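Local coordinates for hypothetical Membrane Spanning Protein (Bacillus cereus, PDB 2FB5) that probably condenses two ATP molecules into the signalling nucleotide cyclic di-AMP and supports efficient spore formation, at residues S88-G93 with L122-F127. Sequence-based numbering, arbitrary orientation.
Sequences SARKHG and LLESIF
Arg-90 and Glu-124 form a salt bridge between the ends of two helices. From CB, the arginine chain starts over the ring of His-92, with CB 3.5 Å above the centre of one ring face. CG lies anti to the carbonyl carbon (chi1 -65°), and the chain runs extended from CG to NE, carrying the guanidinium across to helix 120-126. CZ then faces a single carboxylate oxygen. NH1 donates to Glu-124 OE1 at 2.8 Å. NH2 donates to the same OE1 at 3.1 Å, along a more bent path (135° at the hydrogen). The grip is end-on. OE1 lies near the guanidinium plane, but both nitrogens reach it from one face of the carboxylate, whose plane is turned 53° from theirs. The other oxygen, OE2, is hydrogen-bonded to His-86 ND1, so the carboxylate is held at both oxygens.

Two waters add to the contact beyond the salt bridge. One water lies at the edge of the His-92 ring, 2.9 Å from ND1, and donates to Glu-124 O. A second lies between Gly-93 O and Phe-127 O. His-92 CB lies 3.7 Å from Phe-127 O, and Gly-93 O also touches Phe-127 CD1 at 3.6 Å.

Lys-91 has a positive phi and forms a Schellman motif at the C-terminal end of helix 77-90, and the chain turns through His-92 into strand 94-98. Phe-127 is the first residue past helix 120-126, packing on Leu-87 of helix 77-90 and Val-138 of strand 137-141. The contact thus joins two helix C-termini beside the mixed sheet of the nucleotide-binding DisA-type domain.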
loop_
_atom_site.group_PDB
_atom_site.type_symbol
_atom_site.label_atom_id
_atom_site.label_comp_id
_atom_site.label_asym_id
_atom_site.label_seq_id
_atom_site.Cartn_x
_atom_site.Cartn_y
_atom_site.Cartn_z
ATOM N N SER A 88 -13.712 4.200 -31.356
ATOM C CA SER A 88 -12.676 5.046 -31.953
ATOM C C SER A 88 -12.516 4.765 -33.451
ATOM O O SER A 88 -12.541 5.682 -34.269
ATOM C CB SER A 88 -11.341 4.844 -31.237
ATOM O OG SER A 88 -10.328 5.608 -31.872
ATOM N N ALA A 89 -12.375 3.489 -33.799
ATOM C CA ALA A 89 -12.219 3.073 -35.191
ATOM C C ALA A 89 -13.368 3.563 -36.083
ATOM O O ALA A 89 -13.144 3.995 -37.225
ATOM C CB ALA A 89 -12.087 1.570 -35.262
ATOM N N ARG A 90 -14.588 3.511 -35.551
ATOM C CA ARG A 90 -15.790 3.893 -36.278
ATOM C C ARG A 90 -16.050 5.401 -36.167
ATOM O O ARG A 90 -16.978 5.920 -36.784
ATOM C CB ARG A 90 -17.004 3.108 -35.742
ATOM C CG ARG A 90 -16.957 1.583 -35.970
ATOM C CD ARG A 90 -17.945 0.846 -35.038
ATOM N NE ARG A 90 -17.606 -0.569 -34.826
ATOM C CZ ARG A 90 -17.965 -1.295 -33.760
ATOM N NH1 ARG A 90 -18.687 -0.758 -32.776
ATOM N NH2 ARG A 90 -17.597 -2.570 -33.669
ATOM N N LYS A 91 -15.226 6.097 -35.382
ATOM C CA LYS A 91 -15.444 7.512 -35.073
ATOM C C LYS A 91 -16.836 7.794 -34.510
ATOM O O LYS A 91 -17.493 8.759 -34.911
ATOM C CB LYS A 91 -15.156 8.406 -36.294
ATOM C CG LYS A 91 -13.691 8.405 -36.738
ATOM C CD LYS A 91 -13.434 9.496 -37.793
ATOM C CE LYS A 91 -11.989 9.466 -38.273
ATOM N NZ LYS A 91 -11.618 8.128 -38.845
ATOM N N HIS A 92 -17.272 6.954 -33.572
ATOM C CA HIS A 92 -18.528 7.163 -32.852
ATOM C C HIS A 92 -18.255 7.855 -31.535
ATOM O O HIS A 92 -17.566 7.292 -30.672
ATOM C CB HIS A 92 -19.234 5.839 -32.560
ATOM C CG HIS A 92 -19.721 5.119 -33.780
ATOM N ND1 HIS A 92 -20.149 3.809 -33.746
ATOM C CD2 HIS A 92 -19.831 5.517 -35.070
ATOM C CE1 HIS A 92 -20.517 3.436 -34.961
ATOM N NE2 HIS A 92 -20.334 4.455 -35.783
ATOM N N GLY A 93 -18.802 9.061 -31.381
ATOM C CA GLY A 93 -18.661 9.825 -30.147
ATOM C C GLY A 93 -19.120 9.017 -28.950
ATOM O O GLY A 93 -20.125 8.309 -29.022
ATOM N N LEU A 122 -22.798 -3.917 -25.478
ATOM C CA LEU A 122 -23.798 -2.986 -24.963
ATOM C C LEU A 122 -23.295 -1.533 -24.975
ATOM O O LEU A 122 -24.028 -0.599 -25.353
ATOM C CB LEU A 122 -24.295 -3.416 -23.577
ATOM C CG LEU A 122 -25.281 -2.454 -22.889
ATOM C CD1 LEU A 122 -26.514 -2.186 -23.758
ATOM C CD2 LEU A 122 -25.708 -3.011 -21.539
ATOM N N LEU A 123 -22.047 -1.326 -24.584
ATOM C CA LEU A 123 -21.479 0.031 -24.620
ATOM C C LEU A 123 -21.477 0.548 -26.058
ATOM O O LEU A 123 -21.792 1.712 -26.319
ATOM C CB LEU A 123 -20.056 0.048 -24.053
ATOM C CG LEU A 123 -19.873 -0.122 -22.544
ATOM C CD1 LEU A 123 -18.415 -0.413 -22.221
ATOM C CD2 LEU A 123 -20.346 1.145 -21.825
ATOM N N GLU A 124 -21.115 -0.323 -26.996
ATOM C CA GLU A 124 -21.044 0.087 -28.397
ATOM C C GLU A 124 -22.426 0.384 -28.977
ATOM O O GLU A 124 -22.579 1.294 -29.783
ATOM C CB GLU A 124 -20.314 -0.961 -29.240
ATOM C CG GLU A 124 -18.837 -1.137 -28.891
ATOM C CD GLU A 124 -18.239 -2.369 -29.562
ATOM O OE1 GLU A 124 -18.619 -2.634 -30.718
ATOM O OE2 GLU A 124 -17.402 -3.066 -28.954
ATOM N N SER A 125 -23.423 -0.386 -28.547
ATOM C CA SER A 125 -24.802 -0.187 -28.952
ATOM C C SER A 125 -25.331 1.166 -28.439
ATOM O O SER A 125 -25.976 1.919 -29.180
ATOM C CB SER A 125 -25.648 -1.345 -28.416
ATOM O OG SER A 125 -27.017 -1.166 -28.711
ATOM N N ILE A 126 -25.041 1.479 -27.181
ATOM C CA ILE A 126 -25.482 2.751 -26.576
ATOM C C ILE A 126 -25.006 3.963 -27.377
ATOM O O ILE A 126 -25.753 4.933 -27.547
ATOM C CB ILE A 126 -25.029 2.861 -25.098
ATOM C CG1 ILE A 126 -25.853 1.885 -24.235
ATOM C CG2 ILE A 126 -25.184 4.325 -24.567
ATOM C CD1 ILE A 126 -25.240 1.553 -22.847
ATOM N N PHE A 127 -23.765 3.903 -27.870
ATOM C CA PHE A 127 -23.156 5.027 -28.593
ATOM C C PHE A 127 -23.215 4.924 -30.120
ATOM O O PHE A 127 -22.495 5.649 -30.840
ATOM C CB PHE A 127 -21.712 5.233 -28.118
ATOM C CG PHE A 127 -21.626 5.693 -26.704
ATOM C CD1 PHE A 127 -22.080 6.956 -26.356
ATOM C CD2 PHE A 127 -21.143 4.858 -25.717
ATOM C CE1 PHE A 127 -22.023 7.397 -25.037
ATOM C CE2 PHE A 127 -21.075 5.297 -24.398
ATOM C CZ PHE A 127 -21.524 6.577 -24.067
HETATM O O HOH W 1 -21.187 1.667 -32.093
HETATM O O HOH W 2 -22.268 8.181 -30.541
#